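Side-chain contacts in tight junction protein ZO-3 (Homo sapiens, PDB 3KFV), which links tight junction membrane proteins such as claudins and occludin to the actin cytoskeleton as a scaffold, this chain holding its SH3 and guanylate kinase-like part: residues L203-T206 and P207-E211; I226-S229 and R230-K234; K234-R237 and Q238-P242. All blocks are in the same frame, centred on the assembly; numbering follows the deposited sequence.

Contact 1: L203-T206 and P207-E211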
loop_
_atom_site.group_PDB
_atom_site.type_symbol
_atom_site.label_atom_id
_atom_site.label_comp_id
_atom_site.label_asym_id
_atom_site.label_seq_id
_atom_site.Cartn_x
_atom_site.Cartn_y
_atom_site.Cartn_z
ATOM N N LEU A 203 9.237 6.942 -0.526
ATOM C CA LEU A 203 9.263 6.186 -1.780
ATOM C C LEU A 203 8.486 6.848 -2.913
ATOM O O LEU A 203 7.360 7.319 -2.728
ATOM C CB LEU A 203 8.691 4.791 -1.566
ATOM C CG LEU A 203 9.437 3.843 -0.639
ATOM C CD1 LEU A 203 8.498 2.764 -0.154
ATOM C CD2 LEU A 203 10.610 3.244 -1.383
ATOM N N ASP A 204 9.100 6.871 -4.091
ATOM C CA ASP A 204 8.428 7.291 -5.306
ATOM C C ASP A 204 8.398 6.078 -6.207
ATOM O O ASP A 204 9.380 5.795 -6.896
ATOM C CB ASP A 204 9.197 8.410 -6.001
ATOM C CG ASP A 204 8.418 9.009 -7.154
ATOM O OD1 ASP A 204 7.190 8.762 -7.222
ATOM O OD2 ASP A 204 9.024 9.726 -7.986
ATOM N N VAL A 205 7.281 5.355 -6.192
ATOM C CA VAL A 205 7.230 4.048 -6.832
ATOM C C VAL A 205 5.913 3.768 -7.539
ATOM O O VAL A 205 4.975 4.559 -7.483
ATOM C CB VAL A 205 7.508 2.918 -5.817
ATOM C CG1 VAL A 205 8.990 2.872 -5.461
ATOM C CG2 VAL A 205 6.641 3.084 -4.569
ATOM N N THR A 206 5.863 2.624 -8.206
ATOM C CA THR A 206 4.701 2.221 -8.975
ATOM C C THR A 206 3.685 1.519 -8.084
ATOM O O THR A 206 4.008 1.101 -6.969
ATOM C CB THR A 206 5.110 1.237 -10.080
ATOM O OG1 THR A 206 5.712 0.080 -9.480
ATOM C CG2 THR A 206 6.102 1.885 -11.038
ATOM N N PRO A 207 2.444 1.389 -8.575
ATOM C CA PRO A 207 1.429 0.575 -7.903
ATOM C C PRO A 207 1.937 -0.835 -7.619
ATOM O O PRO A 207 1.645 -1.388 -6.555
ATOM C CB PRO A 207 0.298 0.538 -8.927
ATOM C CG PRO A 207 0.401 1.860 -9.615
ATOM C CD PRO A 207 1.878 2.161 -9.697
ATOM N N SER A 208 2.688 -1.405 -8.559
ATOM C CA SER A 208 3.237 -2.749 -8.389
ATOM C C SER A 208 4.143 -2.815 -7.172
ATOM O O SER A 208 3.993 -3.700 -6.330
ATOM C CB SER A 208 4.001 -3.183 -9.636
ATOM O OG SER A 208 3.202 -3.021 -10.795
ATOM N N ALA A 209 5.080 -1.875 -7.079
ATOM C CA ALA A 209 5.936 -1.772 -5.901
ATOM C C ALA A 209 5.119 -1.737 -4.606
ATOM O O ALA A 209 5.466 -2.386 -3.613
ATOM C CB ALA A 209 6.811 -0.537 -5.996
ATOM N N ILE A 210 4.031 -0.973 -4.625
ATOM C CA ILE A 210 3.185 -0.826 -3.452
ATOM C C ILE A 210 2.549 -2.145 -3.021
ATOM O O ILE A 210 2.475 -2.434 -1.830
ATOM C CB ILE A 210 2.094 0.228 -3.680
ATOM C CG1 ILE A 210 2.733 1.571 -4.013
ATOM C CG2 ILE A 210 1.206 0.356 -2.456
ATOM C CD1 ILE A 210 1.731 2.655 -4.337
ATOM N N GLU A 211 2.100 -2.945 -3.982
ATOM C CA GLU A 211 1.486 -4.239 -3.682
ATOM C C GLU A 211 2.476 -5.209 -3.032
ATOM O O GLU A 211 2.113 -5.985 -2.151
ATOM C CB GLU A 211 0.879 -4.857 -4.948
ATOM C CG GLU A 211 -0.102 -3.939 -5.662
ATOM C CD GLU A 211 -0.908 -4.637 -6.754
ATOM O OE1 GLU A 211 -0.697 -5.851 -6.979
ATOM O OE2 GLU A 211 -1.757 -3.963 -7.391
#

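Contact 2: I226-S229 and R230-K234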
loop_
_atom_site.group_PDB
_atom_site.type_symbol
_atom_site.label_atom_id
_atom_site.label_comp_id
_atom_site.label_asym_id
_atom_site.label_seq_id
_atom_site.Cartn_x
_atom_site.Cartn_y
_atom_site.Cartn_z
ATOM N N ILE A 226 -4.040 15.268 -5.658
ATOM C CA ILE A 226 -4.919 15.533 -6.788
ATOM C C ILE A 226 -4.753 16.957 -7.296
ATOM O O ILE A 226 -5.009 17.912 -6.561
ATOM C CB ILE A 226 -6.402 15.316 -6.420
ATOM C CG1 ILE A 226 -6.562 14.104 -5.505
ATOM C CG2 ILE A 226 -7.246 15.136 -7.675
ATOM C CD1 ILE A 226 -7.962 13.928 -4.975
ATOM N N PRO A 227 -4.334 17.102 -8.563
ATOM C CA PRO A 227 -4.147 18.400 -9.214
ATOM C C PRO A 227 -5.469 18.997 -9.682
ATOM O O PRO A 227 -6.292 18.275 -10.241
ATOM C CB PRO A 227 -3.293 18.060 -10.445
ATOM C CG PRO A 227 -2.957 16.586 -10.334
ATOM C CD PRO A 227 -4.003 15.990 -9.467
ATOM N N GLU A 228 -5.664 20.292 -9.447
ATOM C CA GLU A 228 -6.801 21.017 -10.004
ATOM C C GLU A 228 -6.799 20.909 -11.519
ATOM O O GLU A 228 -7.733 20.371 -12.119
ATOM C CB GLU A 228 -6.718 22.497 -9.637
ATOM C CG GLU A 228 -7.458 22.897 -8.383
ATOM C CD GLU A 228 -7.113 24.312 -7.957
ATOM O OE1 GLU A 228 -6.119 24.859 -8.489
ATOM O OE2 GLU A 228 -7.827 24.872 -7.092
ATOM N N SER A 229 -5.739 21.429 -12.129
ATOM C CA SER A 229 -5.640 21.515 -13.580
ATOM C C SER A 229 -4.187 21.579 -14.023
ATOM O O SER A 229 -3.291 21.800 -13.208
ATOM C CB SER A 229 -6.376 22.758 -14.080
ATOM O OG SER A 229 -5.967 23.915 -13.370
ATOM N N ARG A 230 -3.959 21.392 -15.321
ATOM C CA ARG A 230 -2.615 21.467 -15.882
ATOM C C ARG A 230 -1.969 22.834 -15.632
ATOM O O ARG A 230 -0.803 22.915 -15.236
ATOM C CB ARG A 230 -2.638 21.129 -17.372
ATOM C CG ARG A 230 -3.201 19.752 -17.663
ATOM C CD ARG A 230 -3.337 19.503 -19.152
ATOM N NE ARG A 230 -3.816 18.152 -19.445
ATOM C CZ ARG A 230 -5.087 17.765 -19.338
ATOM N NH1 ARG A 230 -6.020 18.623 -18.933
ATOM N NH2 ARG A 230 -5.425 16.515 -19.631
ATOM N N PRO A 231 -2.722 23.918 -15.860
ATOM C CA PRO A 231 -2.173 25.225 -15.487
ATOM C C PRO A 231 -1.862 25.287 -13.993
ATOM O O PRO A 231 -0.730 25.595 -13.621
ATOM C CB PRO A 231 -3.312 26.191 -15.828
ATOM C CG PRO A 231 -4.093 25.492 -16.888
ATOM C CD PRO A 231 -4.020 24.035 -16.548
ATOM N N ALA A 232 -2.855 24.990 -13.157
ATOM C CA ALA A 232 -2.706 25.094 -11.704
ATOM C C ALA A 232 -1.499 24.313 -11.193
ATOM O O ALA A 232 -0.860 24.708 -10.218
ATOM C CB ALA A 232 -3.974 24.630 -11.003
ATOM N N LEU A 233 -1.192 23.209 -11.867
ATOM C CA LEU A 233 -0.065 22.364 -11.501
ATOM C C LEU A 233 1.259 22.956 -11.980
ATOM O O LEU A 233 2.283 22.855 -11.296
ATOM C CB LEU A 233 -0.252 20.961 -12.080
ATOM C CG LEU A 233 0.916 19.994 -11.875
ATOM C CD1 LEU A 233 1.201 19.796 -10.392
ATOM C CD2 LEU A 233 0.638 18.665 -12.561
ATOM N N LYS A 234 1.238 23.565 -13.163
ATOM C CA LYS A 234 2.425 24.214 -13.707
ATOM C C LYS A 234 2.811 25.386 -12.819
ATOM O O LYS A 234 3.992 25.627 -12.566
ATOM C CB LYS A 234 2.164 24.700 -15.131
ATOM C CG LYS A 234 3.399 25.206 -15.850
ATOM C CD LYS A 234 3.033 25.852 -17.180
ATOM C CE LYS A 234 4.258 26.449 -17.864
ATOM N NZ LYS A 234 3.888 27.238 -19.075
#

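Contact 3: K234-R237 and Q238-P242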
loop_
_atom_site.group_PDB
_atom_site.type_symbol
_atom_site.label_atom_id
_atom_site.label_comp_id
_atom_site.label_asym_id
_atom_site.label_seq_id
_atom_site.Cartn_x
_atom_site.Cartn_y
_atom_site.Cartn_z
ATOM N N LYS A 234 1.238 23.565 -13.163
ATOM C CA LYS A 234 2.425 24.214 -13.707
ATOM C C LYS A 234 2.811 25.386 -12.819
ATOM O O LYS A 234 3.992 25.627 -12.566
ATOM C CB LYS A 234 2.164 24.700 -15.131
ATOM C CG LYS A 234 3.399 25.206 -15.850
ATOM C CD LYS A 234 3.033 25.852 -17.180
ATOM C CE LYS A 234 4.258 26.449 -17.864
ATOM N NZ LYS A 234 3.888 27.238 -19.075
ATOM N N ALA A 235 1.802 26.108 -12.344
ATOM C CA ALA A 235 2.017 27.223 -11.437
ATOM C C ALA A 235 2.684 26.726 -10.168
ATOM O O ALA A 235 3.772 27.174 -9.808
ATOM C CB ALA A 235 0.703 27.897 -11.112
ATOM N N LEU A 236 2.020 25.792 -9.496
ATOM C CA LEU A 236 2.544 25.181 -8.277
ATOM C C LEU A 236 3.995 24.718 -8.428
ATOM O O LEU A 236 4.833 24.975 -7.566
ATOM C CB LEU A 236 1.662 23.998 -7.873
ATOM C CG LEU A 236 1.985 23.279 -6.564
ATOM C CD1 LEU A 236 2.060 24.268 -5.413
ATOM C CD2 LEU A 236 0.937 22.224 -6.288
ATOM N N ARG A 237 4.287 24.027 -9.524
ATOM C CA ARG A 237 5.628 23.493 -9.729
ATOM C C ARG A 237 6.645 24.605 -9.949
ATOM O O ARG A 237 7.745 24.556 -9.403
ATOM C CB ARG A 237 5.654 22.474 -10.875
ATOM C CG ARG A 237 5.052 21.123 -10.494
ATOM C CD ARG A 237 5.426 20.004 -11.468
ATOM N NE ARG A 237 6.861 19.731 -11.486
ATOM C CZ ARG A 237 7.497 18.974 -10.595
ATOM N NH1 ARG A 237 8.807 18.791 -10.696
ATOM N NH2 ARG A 237 6.831 18.403 -9.601
ATOM N N GLN A 238 6.272 25.612 -10.732
ATOM C CA GLN A 238 7.172 26.721 -11.029
ATOM C C GLN A 238 7.556 27.450 -9.750
ATOM O O GLN A 238 8.661 27.976 -9.629
ATOM C CB GLN A 238 6.516 27.701 -12.004
ATOM C CG GLN A 238 7.501 28.654 -12.678
ATOM C CD GLN A 238 8.335 27.962 -13.751
ATOM O OE1 GLN A 238 7.799 27.245 -14.607
ATOM N NE2 GLN A 238 9.652 28.175 -13.710
ATOM N N TRP A 239 6.630 27.468 -8.797
ATOM C CA TRP A 239 6.810 28.173 -7.531
ATOM C C TRP A 239 7.621 27.358 -6.522
ATOM O O TRP A 239 8.469 27.907 -5.821
ATOM C CB TRP A 239 5.435 28.578 -6.981
ATOM C CG TRP A 239 5.334 28.873 -5.506
ATOM C CD1 TRP A 239 4.642 28.148 -4.576
ATOM C CD2 TRP A 239 5.901 29.989 -4.802
ATOM N NE1 TRP A 239 4.755 28.734 -3.337
ATOM C CE2 TRP A 239 5.524 29.864 -3.447
ATOM C CE3 TRP A 239 6.700 31.074 -5.181
ATOM C CZ2 TRP A 239 5.917 30.780 -2.472
ATOM C CZ3 TRP A 239 7.089 31.990 -4.206
ATOM C CH2 TRP A 239 6.695 31.837 -2.871
ATOM N N LEU A 240 7.385 26.047 -6.475
ATOM C CA LEU A 240 8.052 25.175 -5.501
ATOM C C LEU A 240 9.241 24.396 -6.069
ATOM O O LEU A 240 10.111 23.953 -5.320
ATOM C CB LEU A 240 7.047 24.220 -4.845
ATOM C CG LEU A 240 6.008 24.884 -3.929
ATOM C CD1 LEU A 240 5.065 23.847 -3.342
ATOM C CD2 LEU A 240 6.662 25.709 -2.817
ATOM N N ALA A 241 9.276 24.234 -7.387
ATOM C CA ALA A 241 10.402 23.584 -8.057
ATOM C C ALA A 241 10.837 24.402 -9.266
ATOM O O ALA A 241 10.772 23.922 -10.402
ATOM C CB ALA A 241 10.029 22.177 -8.483
ATOM N N PRO A 242 11.307 25.635 -9.021
ATOM C CA PRO A 242 11.590 26.617 -10.072
ATOM C C PRO A 242 12.503 26.046 -11.152
ATOM O O PRO A 242 12.210 26.166 -12.344
ATOM C CB PRO A 242 12.313 27.741 -9.321
ATOM C CG PRO A 242 11.963 27.548 -7.880
ATOM C CD PRO A 242 11.806 26.073 -7.706
#

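Contact 1: L203-T206 and P207-E211
The peptide joining T206 to P207 is the flat group of this turn. On one face stand T206 OG1 and the amides of S208 and A209, with the A209 methyl near the oxygen; I210 CG1 lies beyond the carbonyl oxygen, displaced to the other side of the plane, 3.3 Å from T206 O. At the edges, P207 CD lies on the same side as T206 CA, as in a trans proline, while T206 O accepts from I210 N at 3.1 Å, the donor tilted 16° from the carbonyl plane. Proline suits the first helical position, because its nitrogen has no hydrogen that would need a partner there.

The side chain of T206 supplies the second bond. OG1 sits between the backbone N and the carbonyl carbon (chi1 60°), which turns it over the opening turn, and it receives A209 N at 3.2 Å in a nearly straight bond, 173° at the hydrogen. One residue thus satisfies two amides of the first turn, A209 with its hydroxyl and I210 with its carbonyl.

V205 packs behind the cap. Its CB meets the A209 methyl at 3.5 Å, and CG2 reaches I210 CG1 at 4.2 Å. Small A209 lets the chain fold back closely, whereas branched V205 and I210 both also touch V149 of strand 148-151, and I210 touches L151 as well. P207 faces L258 and S262 of helix 248-262.

T206 as N-cap, with V205 just before it meeting I210 four residues into the helix, makes a hydrophobic staple over a capped N terminus. It opens helix 207-215, the helical limb of a beta-alpha-beta crossover between strands 200-203 and 221-227 in the guanylate kinase-like domain.

Contact 2: I226-S229 and R230-K234
S229 meets A232 and L233 through two acceptors, one in its side chain and one in its backbone. S229 OG, placed between the backbone N and the carbonyl carbon (chi1 51°), lies over the helix start and accepts from A232 N at 3.3 Å, the angle at the hydrogen being 154°. S229 O takes L233 N at 2.9 Å, with the donor tilted 20° from the carbonyl plane. With an alanine in place of S229, A232 N would probably be left without its capping mate and the first turn held by backbone bonds alone. K234 N bonds to R230 O and the regular helical pattern is under way. P231, the second residue of the helix, is well placed: its nitrogen carries no hydrogen, so it asks for no acceptor in a turn where amides lack a preceding helical carbonyl.

E228 comes alongside, its OE1 3.3 Å from A232 CB, a contact with a methyl and not a polar bond. L233 packs on P153, and R230 leans on Y252 of helix 248-262. The chemistry is that of a serine N-cap: a single residue satisfies two amides of the first turn, while the E228 carboxylate, to the side of that turn, might add a weak favourable term.

Contact 3: K234-R237 and Q238-P242
Backbone hydrogen bonds form the frame in which the side chains of K234-R237 meet those of Q238-P242. Q238 N bonds to K234 O at 2.9 Å, W239 N to A235 O at 3.0 Å and L240 N to L236 O at 3.0 Å. The A235 carbonyl is aimed almost straight at its donor, whereas K234 O receives its own 28° from the carbonyl plane. L236 O also takes a weak second bond from W239 N, at 3.3 Å. The last bond, A241 N to R237 O, closes the helix, for A241 is the first residue to leave helical angles.

Apolar contact comes next. L236 and L240, one turn apart, meet through their CD1 methyls at 3.7 Å, their side chains crossing at a slant. With CG of L236 anti to its nitrogen (chi1 -176°), the turn about the next bond (chi2 53°) brings CD1 toward L240. Leucine gives both positions the reach and apolar surface that meet W279.

Polar and aromatic groups complete the set. The methyl of A241 lies over one face of the R237 guanidinium, with CB 4.2 Å from NH1. The buried charge of R237 is met by a salt bridge from NH1 to D156, and NH1 also bonds to S244. The indole of W239 has L236 O at its edge, near the ring plane.

In the fold, this end of helix 230-240 lies among three helices: L240 and A241 touch I157 of helix 155-165, R237 reaches L251 of helix 248-262, and both leucines pack on W279 of helix 278-290.

How the contacts relate
From the N terminus, contact 1 comes first, turning the chain from strand 200-203 into helix 207-215. That helix leads on to strand 221-227, whose end contact 2 turns into helix 230-240; contact 3 takes the same helix to its C-terminal end. Each closes a short local turn, contact 1 closing before contact 2 opens and contact 3 starting at K234, where contact 2 ends; none nests or crosses. The centres of contacts 1 and 2 lie about 23 Å apart, those of contacts 2 and 3 about 10 Å. Contacts 1 and 2 are capped helix starts following strands of the parallel sheet, while contact 3 ties the later helix to its helical neighbours in the guanylate kinase-like domain.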